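PDB 4XU6: uncharacterized protein from Mycobacterium vanbaalenii PYR-1, which binds diacylglycerol in the membrane as a homotrimer and is a bacterial homolog of the Insig proteins. Local coordinates for residues A[9-14]-A[176-181]; A[84-89]-A[168-173]; A[148-153]-A[161-166]. One frame throughout, in Å; residues are numbered along the deposited sequence.

Contact 1 (A[9-14]-A[176-181]). With BOG (octyl beta-D-glucopyranoside), chain B.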
loop_
_atom_site.group_PDB
_atom_site.type_symbol
_atom_site.label_atom_id
_atom_site.label_comp_id
_atom_site.label_asym_id
_atom_site.label_seq_id
_atom_site.Cartn_x
_atom_site.Cartn_y
_atom_site.Cartn_z
ATOM N N VAL A 9 -22.023 -17.143 11.365
ATOM C CA VAL A 9 -22.844 -16.566 10.301
ATOM C C VAL A 9 -22.331 -15.186 9.873
ATOM O O VAL A 9 -22.268 -14.887 8.674
ATOM C CB VAL A 9 -24.335 -16.512 10.688
ATOM C CG1 VAL A 9 -25.117 -15.663 9.700
ATOM C CG2 VAL A 9 -24.905 -17.927 10.731
ATOM N N VAL A 10 -21.949 -14.361 10.844
ATOM C CA VAL A 10 -21.384 -13.046 10.539
ATOM C C VAL A 10 -20.088 -13.168 9.734
ATOM O O VAL A 10 -19.888 -12.435 8.766
ATOM C CB VAL A 10 -21.143 -12.200 11.804
ATOM C CG1 VAL A 10 -20.289 -10.983 11.474
ATOM C CG2 VAL A 10 -22.480 -11.776 12.430
ATOM N N LEU A 11 -19.223 -14.103 10.121
ATOM C CA LEU A 11 -17.983 -14.342 9.379
ATOM C C LEU A 11 -18.252 -14.863 7.969
ATOM O O LEU A 11 -17.566 -14.472 7.013
ATOM C CB LEU A 11 -17.076 -15.311 10.140
ATOM C CG LEU A 11 -16.592 -14.790 11.491
ATOM C CD1 LEU A 11 -15.680 -15.803 12.155
ATOM C CD2 LEU A 11 -15.877 -13.445 11.323
ATOM N N PHE A 12 -19.245 -15.750 7.846
ATOM C CA PHE A 12 -19.665 -16.278 6.547
ATOM C C PHE A 12 -20.099 -15.143 5.626
ATOM O O PHE A 12 -19.704 -15.103 4.465
ATOM C CB PHE A 12 -20.820 -17.285 6.714
ATOM C CG PHE A 12 -21.412 -17.765 5.407
ATOM C CD1 PHE A 12 -20.896 -18.885 4.762
ATOM C CD2 PHE A 12 -22.485 -17.092 4.823
ATOM C CE1 PHE A 12 -21.431 -19.336 3.553
ATOM C CE2 PHE A 12 -23.031 -17.527 3.614
ATOM C CZ PHE A 12 -22.502 -18.653 2.975
ATOM N N LEU A 13 -20.930 -14.240 6.146
ATOM C CA LEU A 13 -21.440 -13.122 5.351
ATOM C C LEU A 13 -20.336 -12.137 4.984
ATOM O O LEU A 13 -20.300 -11.625 3.870
ATOM C CB LEU A 13 -22.556 -12.387 6.101
ATOM C CG LEU A 13 -23.823 -13.210 6.361
ATOM C CD1 LEU A 13 -24.810 -12.429 7.220
ATOM C CD2 LEU A 13 -24.468 -13.656 5.049
ATOM N N LEU A 14 -19.448 -11.864 5.937
ATOM C CA LEU A 14 -18.292 -11.006 5.692
ATOM C C LEU A 14 -17.464 -11.544 4.528
ATOM O O LEU A 14 -17.126 -10.807 3.591
ATOM C CB LEU A 14 -17.427 -10.938 6.955
ATOM C CG LEU A 14 -16.503 -9.744 7.127
ATOM C CD1 LEU A 14 -17.335 -8.475 7.139
ATOM C CD2 LEU A 14 -15.703 -9.864 8.428
ATOM N N ALA A 176 -8.225 -16.061 10.583
ATOM C CA ALA A 176 -7.783 -16.536 11.892
ATOM C C ALA A 176 -7.949 -15.427 12.916
ATOM O O ALA A 176 -8.418 -15.657 14.027
ATOM C CB ALA A 176 -6.317 -16.982 11.825
ATOM N N LEU A 177 -7.550 -14.213 12.538
ATOM C CA LEU A 177 -7.682 -13.061 13.419
ATOM C C LEU A 177 -9.151 -12.778 13.729
ATOM O O LEU A 177 -9.494 -12.392 14.857
ATOM C CB LEU A 177 -7.026 -11.832 12.781
ATOM C CG LEU A 177 -7.141 -10.482 13.486
ATOM C CD1 LEU A 177 -6.136 -10.419 14.587
ATOM C CD2 LEU A 177 -6.891 -9.362 12.490
ATOM N N LEU A 178 -10.019 -12.971 12.737
ATOM C CA LEU A 178 -11.452 -12.773 12.955
ATOM C C LEU A 178 -12.006 -13.777 13.974
ATOM O O LEU A 178 -12.876 -13.436 14.765
ATOM C CB LEU A 178 -12.227 -12.884 11.643
ATOM C CG LEU A 178 -12.010 -11.725 10.671
ATOM C CD1 LEU A 178 -12.645 -12.016 9.314
ATOM C CD2 LEU A 178 -12.589 -10.461 11.280
ATOM N N GLY A 179 -11.515 -15.009 13.936
ATOM C CA GLY A 179 -11.900 -16.003 14.936
ATOM C C GLY A 179 -11.475 -15.601 16.339
ATOM O O GLY A 179 -12.251 -15.730 17.290
ATOM N N GLU A 180 -10.246 -15.108 16.473
ATOM C CA GLU A 180 -9.767 -14.621 17.762
ATOM C C GLU A 180 -10.628 -13.464 18.249
ATOM O O GLU A 180 -10.974 -13.388 19.434
ATOM C CB GLU A 180 -8.302 -14.178 17.674
ATOM C CG GLU A 180 -7.330 -15.297 17.356
ATOM C CD GLU A 180 -5.932 -14.794 17.077
ATOM O OE1 GLU A 180 -5.706 -14.224 15.989
ATOM O OE2 GLU A 180 -5.047 -14.991 17.935
ATOM N N LEU A 181 -10.977 -12.560 17.338
ATOM C CA LEU A 181 -11.813 -11.421 17.705
ATOM C C LEU A 181 -13.208 -11.845 18.158
ATOM O O LEU A 181 -13.753 -11.276 19.101
ATOM C CB LEU A 181 -11.949 -10.431 16.544
ATOM C CG LEU A 181 -12.847 -9.225 16.850
ATOM C CD1 LEU A 181 -12.327 -8.454 18.049
ATOM C CD2 LEU A 181 -12.964 -8.314 15.644
HETATM C C1 BOG B . -22.407 -12.310 19.629
HETATM O O1 BOG B . -21.603 -12.575 18.484
HETATM C C2 BOG B . -21.731 -12.872 20.890
HETATM O O2 BOG B . -21.545 -14.287 20.740
HETATM C C3 BOG B . -22.572 -12.587 22.119
HETATM O O3 BOG B . -21.852 -12.979 23.294
HETATM C C4 BOG B . -22.869 -11.095 22.194
HETATM O O4 BOG B . -23.778 -10.859 23.276
HETATM C C5 BOG B . -23.453 -10.574 20.877
HETATM O O5 BOG B . -22.598 -10.903 19.778
HETATM C C6 BOG B . -23.669 -9.060 20.914
HETATM O O6 BOG B . -22.423 -8.377 21.087
HETATM C "C1'" BOG B . -22.035 -11.907 17.288
HETATM C "C2'" BOG B . -20.870 -11.945 16.299
HETATM C "C3'" BOG B . -20.614 -10.625 15.599
HETATM C "C4'" BOG B . -19.172 -10.179 15.802
HETATM C "C5'" BOG B . -18.191 -10.822 14.832
HETATM C "C6'" BOG B . -17.349 -9.726 14.175
HETATM C "C7'" BOG B . -16.137 -10.287 13.436
HETATM C "C8'" BOG B . -15.172 -10.937 14.407
#
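L11 and L14 of helix 5-29 meet L178 of helix 164-184. Both helices span the membrane, so this contact joins the first transmembrane segment to the last. V10 precedes them and does not touch 176-181. Its methyls lie beside the octyl chain of an octyl glucoside, a detergent molecule, with CG2 3.9 Å from C3' of the detergent.

L11 points at the other helix. Its CG is anti to the carbonyl carbon (chi1 -63°), and chi2 is extended, which carries the branch across the gap. The methyl CD2 of L11 reaches CB of L178 at 3.7 Å. The two side chains run alongside each other, pointing opposite ways. The L11 methyl therefore meets the stem of L178 most closely, with the CD1 methyl of L178 a little further off. The same CD2 of L11 is 3.8 Å from detergent C7'. L11 also touches A61 of helix 48-64.

L14, one turn further on, adds a smaller contact. With CG anti to the backbone N (chi1 -157°), its CD2 comes to CD1 of L178 at 3.8 Å. Thus L178 receives L11 chiefly at its base and L14 at one of its ends. L178 also touches A79 of helix 76-96.

The end of the octyl chain lies against the second helix. Its C8' is 3.6 Å from CD2 of L181 and 3.4 Å from the backbone O of L178.

The CA atoms of L11 and L178 are 7.6 Å apart, and leucine branches span the distance between the helices. No hydrogen bond or charge pair crosses. The contact therefore rests on apolar side chains alone, and an alkyl chain can lie beside the same leucines.

Contact 2 (A[84-89]-A[168-173]). With TDA (N-tridecanoic acid), chain E; TDA (N-tridecanoic acid), chain F.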
loop_
_atom_site.group_PDB
_atom_site.type_symbol
_atom_site.label_atom_id
_atom_site.label_comp_id
_atom_site.label_asym_id
_atom_site.label_seq_id
_atom_site.Cartn_x
_atom_site.Cartn_y
_atom_site.Cartn_z
ATOM N N ALA A 84 -9.656 -4.956 5.146
ATOM C CA ALA A 84 -9.334 -3.950 4.136
ATOM C C ALA A 84 -8.068 -4.330 3.356
ATOM O O ALA A 84 -7.994 -4.138 2.146
ATOM C CB ALA A 84 -9.185 -2.578 4.788
ATOM N N ALA A 85 -7.072 -4.879 4.047
ATOM C CA ALA A 85 -5.819 -5.262 3.387
ATOM C C ALA A 85 -6.060 -6.389 2.385
ATOM O O ALA A 85 -5.522 -6.370 1.279
ATOM C CB ALA A 85 -4.765 -5.679 4.418
ATOM N N VAL A 86 -6.864 -7.372 2.779
ATOM C CA VAL A 86 -7.158 -8.508 1.898
ATOM C C VAL A 86 -8.012 -8.072 0.702
ATOM O O VAL A 86 -7.731 -8.427 -0.441
ATOM C CB VAL A 86 -7.850 -9.664 2.669
ATOM C CG1 VAL A 86 -8.294 -10.766 1.693
ATOM C CG2 VAL A 86 -6.886 -10.245 3.698
ATOM N N VAL A 87 -9.037 -7.275 0.960
ATOM C CA VAL A 87 -9.852 -6.769 -0.139
ATOM C C VAL A 87 -9.051 -5.852 -1.072
ATOM O O VAL A 87 -9.167 -5.956 -2.284
ATOM C CB VAL A 87 -11.116 -6.054 0.354
ATOM C CG1 VAL A 87 -11.854 -5.420 -0.821
ATOM C CG2 VAL A 87 -12.032 -7.049 1.063
ATOM N N GLY A 88 -8.231 -4.967 -0.511
ATOM C CA GLY A 88 -7.412 -4.099 -1.343
ATOM C C GLY A 88 -6.438 -4.896 -2.187
ATOM O O GLY A 88 -6.205 -4.576 -3.349
ATOM N N THR A 89 -5.873 -5.951 -1.609
ATOM C CA THR A 89 -4.924 -6.790 -2.343
ATOM C C THR A 89 -5.643 -7.547 -3.455
ATOM O O THR A 89 -5.150 -7.660 -4.573
ATOM C CB THR A 89 -4.224 -7.783 -1.392
ATOM O OG1 THR A 89 -3.534 -7.053 -0.368
ATOM C CG2 THR A 89 -3.221 -8.638 -2.145
ATOM N N TYR A 168 -4.428 -16.018 -0.911
ATOM C CA TYR A 168 -5.098 -16.920 0.028
ATOM C C TYR A 168 -4.392 -16.925 1.381
ATOM O O TYR A 168 -5.040 -16.985 2.425
ATOM C CB TYR A 168 -5.178 -18.346 -0.538
ATOM C CG TYR A 168 -6.356 -18.587 -1.473
ATOM C CD1 TYR A 168 -7.656 -18.652 -0.973
ATOM C CD2 TYR A 168 -6.169 -18.761 -2.845
ATOM C CE1 TYR A 168 -8.747 -18.876 -1.815
ATOM C CE2 TYR A 168 -7.267 -18.992 -3.709
ATOM C CZ TYR A 168 -8.553 -19.044 -3.169
ATOM O OH TYR A 168 -9.655 -19.267 -3.980
ATOM N N PHE A 169 -3.063 -16.854 1.370
ATOM C CA PHE A 169 -2.326 -16.820 2.636
ATOM C C PHE A 169 -2.785 -15.646 3.511
ATOM O O PHE A 169 -3.089 -15.820 4.685
ATOM C CB PHE A 169 -0.813 -16.743 2.398
ATOM C CG PHE A 169 -0.016 -16.578 3.674
ATOM C CD1 PHE A 169 0.328 -17.688 4.442
ATOM C CD2 PHE A 169 0.347 -15.310 4.122
ATOM C CE1 PHE A 169 1.049 -17.533 5.634
ATOM C CE2 PHE A 169 1.069 -15.145 5.301
ATOM C CZ PHE A 169 1.415 -16.259 6.063
ATOM N N ALA A 170 -2.839 -14.452 2.926
ATOM C CA ALA A 170 -3.294 -13.265 3.647
ATOM C C ALA A 170 -4.732 -13.433 4.127
ATOM O O ALA A 170 -5.063 -13.048 5.236
ATOM C CB ALA A 170 -3.159 -12.004 2.767
ATOM N N PHE A 171 -5.584 -13.999 3.279
ATOM C CA PHE A 171 -6.954 -14.339 3.662
ATOM C C PHE A 171 -6.983 -15.226 4.928
ATOM O O PHE A 171 -7.686 -14.919 5.896
ATOM C CB PHE A 171 -7.660 -15.000 2.458
ATOM C CG PHE A 171 -8.966 -15.695 2.795
ATOM C CD1 PHE A 171 -9.958 -15.057 3.535
ATOM C CD2 PHE A 171 -9.199 -16.985 2.335
ATOM C CE1 PHE A 171 -11.164 -15.711 3.833
ATOM C CE2 PHE A 171 -10.396 -17.649 2.616
ATOM C CZ PHE A 171 -11.382 -17.013 3.350
ATOM N N GLY A 172 -6.211 -16.308 4.929
ATOM C CA GLY A 172 -6.156 -17.181 6.097
ATOM C C GLY A 172 -5.682 -16.489 7.374
ATOM O O GLY A 172 -6.241 -16.697 8.458
ATOM N N VAL A 173 -4.640 -15.668 7.261
ATOM C CA VAL A 173 -4.167 -14.899 8.410
ATOM C C VAL A 173 -5.278 -14.022 9.004
ATOM O O VAL A 173 -5.465 -13.956 10.229
ATOM C CB VAL A 173 -2.969 -14.005 8.019
ATOM C CG1 VAL A 173 -2.624 -13.036 9.154
ATOM C CG2 VAL A 173 -1.767 -14.861 7.652
HETATM O O21 TDA E . -9.305 -15.455 -7.500
HETATM O O22 TDA E . -11.024 -16.946 -7.986
HETATM C C21 TDA E . -10.414 -16.326 -7.115
HETATM C C22 TDA E . -10.856 -16.416 -5.683
HETATM C C23 TDA E . -9.799 -15.849 -4.731
HETATM C C24 TDA E . -10.320 -15.790 -3.296
HETATM C C25 TDA E . -9.230 -15.331 -2.326
HETATM C C26 TDA E . -9.735 -15.240 -0.889
HETATM C C27 TDA E . -10.718 -14.082 -0.796
HETATM C C28 TDA E . -11.249 -13.893 0.607
HETATM C C29 TDA E . -12.337 -12.831 0.592
HETATM C C30 TDA E . -12.813 -12.620 2.017
HETATM C C31 TDA E . -11.704 -11.990 2.846
HETATM C C32 TDA E . -12.215 -11.594 4.225
HETATM C C33 TDA E . -11.072 -11.514 5.228
HETATM C C21 TDA F . -13.298 -20.635 -7.079
HETATM C C22 TDA F . -13.163 -21.514 -5.855
HETATM C C23 TDA F . -12.800 -20.705 -4.618
HETATM C C24 TDA F . -12.546 -21.642 -3.440
HETATM C C25 TDA F . -12.124 -20.883 -2.189
HETATM C C26 TDA F . -11.485 -21.814 -1.160
HETATM C C27 TDA F . -12.385 -23.011 -0.878
HETATM C C28 TDA F . -11.677 -24.036 -0.004
HETATM C C29 TDA F . -12.517 -24.330 1.230
HETATM C C30 TDA F . -13.875 -24.897 0.833
HETATM C C31 TDA F . -14.860 -24.746 1.987
HETATM C C32 TDA F . -14.241 -25.225 3.296
HETATM C C33 TDA F . -15.312 -25.465 4.354
#
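A170 and F171 of helix 164-184 meet V86 of helix 76-96. Y168 begins the segment and points away from 84-89. It serves the lipid: C25 of the chain E tridecanoic acid lies 3.6 Å above one face of its ring, toward the rim. Its OH is hydrogen-bonded to E139 and also lies 3.5 Å from C25 of the chain F tridecanoic acid.

A170 points at V86. CG2 of V86 packs on the backbone O of A170 at 3.7 Å, and the A170 methyl is a little further off. The A170 side chain is a single methyl, consistent with V86 lying this close to the backbone. Two transmembrane helices meet in this way in the interior of the INSIG-family bundle, with the CA atoms of V86 and F171 6.1 Å apart.

F171 touches V86 through its stem, its CB being 4.3 Å from V86 CG1. With CG anti to the backbone N (chi1 166°), the ring leads away from helix 76-96 and into the pocket. There C28 of the chain E lipid sits over one face, 3.4 Å from CD1 of F171. Residues A56, T57 and L60 of helix 48-64 also touch F171. V86 borders the same lipid, with its CG1 3.8 Å from C31.

Contact 3 (A[148-153]-A[161-166]). With TDA (N-tridecanoic acid), chain E.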
loop_
_atom_site.group_PDB
_atom_site.type_symbol
_atom_site.label_atom_id
_atom_site.label_comp_id
_atom_site.label_asym_id
_atom_site.label_seq_id
_atom_site.Cartn_x
_atom_site.Cartn_y
_atom_site.Cartn_z
ATOM N N PHE A 148 -14.375 -22.319 -15.030
ATOM C CA PHE A 148 -13.948 -20.971 -15.381
ATOM C C PHE A 148 -12.507 -21.032 -15.857
ATOM O O PHE A 148 -11.888 -22.093 -15.814
ATOM C CB PHE A 148 -14.129 -19.990 -14.202
ATOM C CG PHE A 148 -13.154 -20.190 -13.050
ATOM C CD1 PHE A 148 -13.333 -21.223 -12.143
ATOM C CD2 PHE A 148 -12.098 -19.302 -12.853
ATOM C CE1 PHE A 148 -12.455 -21.399 -11.068
ATOM C CE2 PHE A 148 -11.211 -19.467 -11.783
ATOM C CZ PHE A 148 -11.389 -20.518 -10.893
ATOM N N ALA A 149 -11.972 -19.915 -16.333
ATOM C CA ALA A 149 -10.573 -19.886 -16.733
ATOM C C ALA A 149 -9.940 -18.558 -16.350
ATOM O O ALA A 149 -10.639 -17.554 -16.208
ATOM C CB ALA A 149 -10.439 -20.126 -18.234
ATOM N N TYR A 150 -8.619 -18.553 -16.203
ATOM C CA TYR A 150 -7.883 -17.307 -16.020
ATOM C C TYR A 150 -7.467 -16.735 -17.368
ATOM O O TYR A 150 -7.383 -17.458 -18.363
ATOM C CB TYR A 150 -6.656 -17.517 -15.112
ATOM C CG TYR A 150 -7.003 -17.450 -13.643
ATOM C CD1 TYR A 150 -7.542 -18.551 -12.985
ATOM C CD2 TYR A 150 -6.809 -16.276 -12.913
ATOM C CE1 TYR A 150 -7.885 -18.483 -11.642
ATOM C CE2 TYR A 150 -7.142 -16.201 -11.576
ATOM C CZ TYR A 150 -7.678 -17.305 -10.941
ATOM O OH TYR A 150 -8.024 -17.238 -9.608
ATOM N N HIS A 151 -7.246 -15.427 -17.400
ATOM C CA HIS A 151 -6.656 -14.773 -18.559
ATOM C C HIS A 151 -5.337 -15.479 -18.871
ATOM O O HIS A 151 -4.641 -15.912 -17.956
ATOM C CB HIS A 151 -6.403 -13.300 -18.240
ATOM C CG HIS A 151 -6.037 -12.475 -19.432
ATOM N ND1 HIS A 151 -4.739 -12.346 -19.877
ATOM C CD2 HIS A 151 -6.799 -11.734 -20.271
ATOM C CE1 HIS A 151 -4.717 -11.561 -20.941
ATOM N NE2 HIS A 151 -5.953 -11.180 -21.202
ATOM N N PRO A 152 -5.005 -15.630 -20.168
ATOM C CA PRO A 152 -3.812 -16.396 -20.555
ATOM C C PRO A 152 -2.510 -15.809 -20.011
ATOM O O PRO A 152 -1.521 -16.528 -19.902
ATOM C CB PRO A 152 -3.829 -16.325 -22.088
ATOM C CG PRO A 152 -5.262 -16.122 -22.436
ATOM C CD PRO A 152 -5.828 -15.260 -21.335
ATOM N N ASP A 153 -2.504 -14.528 -19.666
ATOM C CA ASP A 153 -1.307 -13.938 -19.071
ATOM C C ASP A 153 -1.307 -14.004 -17.537
ATOM O O ASP A 153 -0.423 -13.442 -16.884
ATOM C CB ASP A 153 -1.079 -12.515 -19.591
ATOM C CG ASP A 153 -0.638 -12.495 -21.050
ATOM O OD1 ASP A 153 -0.026 -13.494 -21.493
ATOM O OD2 ASP A 153 -0.904 -11.491 -21.749
ATOM N N ALA A 161 -3.653 -18.302 -11.358
ATOM C CA ALA A 161 -2.651 -17.259 -11.124
ATOM C C ALA A 161 -1.741 -17.585 -9.943
ATOM O O ALA A 161 -2.213 -17.974 -8.875
ATOM C CB ALA A 161 -3.321 -15.908 -10.921
ATOM N N PRO A 162 -0.422 -17.440 -10.137
ATOM C CA PRO A 162 0.524 -17.621 -9.029
ATOM C C PRO A 162 0.215 -16.707 -7.835
ATOM O O PRO A 162 0.478 -17.105 -6.701
ATOM C CB PRO A 162 1.873 -17.265 -9.662
ATOM C CG PRO A 162 1.697 -17.668 -11.126
ATOM C CD PRO A 162 0.254 -17.296 -11.442
ATOM N N PHE A 163 -0.360 -15.526 -8.081
ATOM C CA PHE A 163 -0.695 -14.614 -6.984
ATOM C C PHE A 163 -1.726 -15.179 -6.001
ATOM O O PHE A 163 -1.881 -14.650 -4.909
ATOM C CB PHE A 163 -1.093 -13.198 -7.466
ATOM C CG PHE A 163 -2.394 -13.128 -8.255
ATOM C CD1 PHE A 163 -3.626 -13.400 -7.650
ATOM C CD2 PHE A 163 -2.380 -12.715 -9.579
ATOM C CE1 PHE A 163 -4.818 -13.309 -8.379
ATOM C CE2 PHE A 163 -3.563 -12.613 -10.320
ATOM C CZ PHE A 163 -4.783 -12.910 -9.715
ATOM N N LEU A 164 -2.435 -16.239 -6.391
ATOM C CA LEU A 164 -3.392 -16.867 -5.480
ATOM C C LEU A 164 -2.721 -17.359 -4.211
ATOM O O LEU A 164 -3.315 -17.320 -3.142
ATOM C CB LEU A 164 -4.116 -18.037 -6.149
ATOM C CG LEU A 164 -5.072 -17.649 -7.277
ATOM C CD1 LEU A 164 -5.693 -18.909 -7.887
ATOM C CD2 LEU A 164 -6.158 -16.709 -6.767
ATOM N N ALA A 165 -1.488 -17.837 -4.317
ATOM C CA ALA A 165 -0.834 -18.363 -3.127
ATOM C C ALA A 165 -0.684 -17.295 -2.021
ATOM O O ALA A 165 -1.159 -17.507 -0.904
ATOM C CB ALA A 165 0.506 -19.062 -3.470
ATOM N N PRO A 166 -0.054 -16.136 -2.328
ATOM C CA PRO A 166 -0.023 -15.154 -1.233
ATOM C C PRO A 166 -1.383 -14.498 -0.959
ATOM O O PRO A 166 -1.609 -14.046 0.162
ATOM C CB PRO A 166 0.994 -14.107 -1.719
ATOM C CG PRO A 166 1.058 -14.268 -3.209
ATOM C CD PRO A 166 0.829 -15.744 -3.445
HETATM O O21 TDA E . -9.305 -15.455 -7.500
HETATM O O22 TDA E . -11.024 -16.946 -7.986
HETATM C C21 TDA E . -10.414 -16.326 -7.115
HETATM C C22 TDA E . -10.856 -16.416 -5.683
HETATM C C23 TDA E . -9.799 -15.849 -4.731
HETATM C C24 TDA E . -10.320 -15.790 -3.296
HETATM C C25 TDA E . -9.230 -15.331 -2.326
HETATM C C26 TDA E . -9.735 -15.240 -0.889
HETATM C C27 TDA E . -10.718 -14.082 -0.796
HETATM C C28 TDA E . -11.249 -13.893 0.607
HETATM C C29 TDA E . -12.337 -12.831 0.592
HETATM C C30 TDA E . -12.813 -12.620 2.017
HETATM C C31 TDA E . -11.704 -11.990 2.846
HETATM C C32 TDA E . -12.215 -11.594 4.225
HETATM C C33 TDA E . -11.072 -11.514 5.228
#
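Y150 lays its ring against A161 and L164. With CG anti to the carbonyl carbon (chi1 -84°), the side chain points from the strand toward 161-166. The backbone N of A161 lies over the centre of one ring face, 3.9 Å above the plane. The A161 methyl lies on the same side of the ring, out toward the rim, with its CB 3.9 Å from CE2 of Y150.

L164 approaches from the opposite direction. CD1 of L164 is 3.3 Å from the OH of Y150, and CD2 is 3.4 Å from the same OH. The hydroxyl therefore rests against both methyls.

Strand 148-150 pairs antiparallel with strand 32-34. Residues 161-164 form a type I beta turn leading into helix 164-184, with L164 N bonded to A161 O. The contact thus sets a small two-stranded antiparallel sheet against the beginning of the last transmembrane helix.

F163 takes the less common first torsion, chi1 67°, which turns its ring back over A161. The A161 CB sits 3.3 Å above one face of that ring, near the rim. The ring's CZ only grazes Y150.

The OH of Y150 has two polar partners. It is hydrogen-bonded to E139 and to the chain E tridecanoic acid, whose O21 lies 3.0 Å from it near the ring plane. Y150 is also a diacylglycerol-binding residue.

In the fold
All three contacts are buried and all use helix 164-184. Contact 2 is the most central, about 6 Å from the centre of the chain. Contacts 1 and 3 lie further out, about 12 and 14 Å, on opposite sides of that centre. Contact 1 ties helix 164-184 to helix 5-29, contact 2 to helix 76-96, and contact 3 sets its beginning against strand 148-150. Contacts 2 and 3 share the chain E tridecanoic acid: contact 2 meets its hydrocarbon, contact 3 its carboxylate. Contact 1 borders a detergent tail, though L178 also comes near a tridecanoic acid. The chemistry changes from purely aliphatic leucines, through helix packing with aromatic rings on lipid, to a tyrosine hydroxyl bonded to the carboxylate.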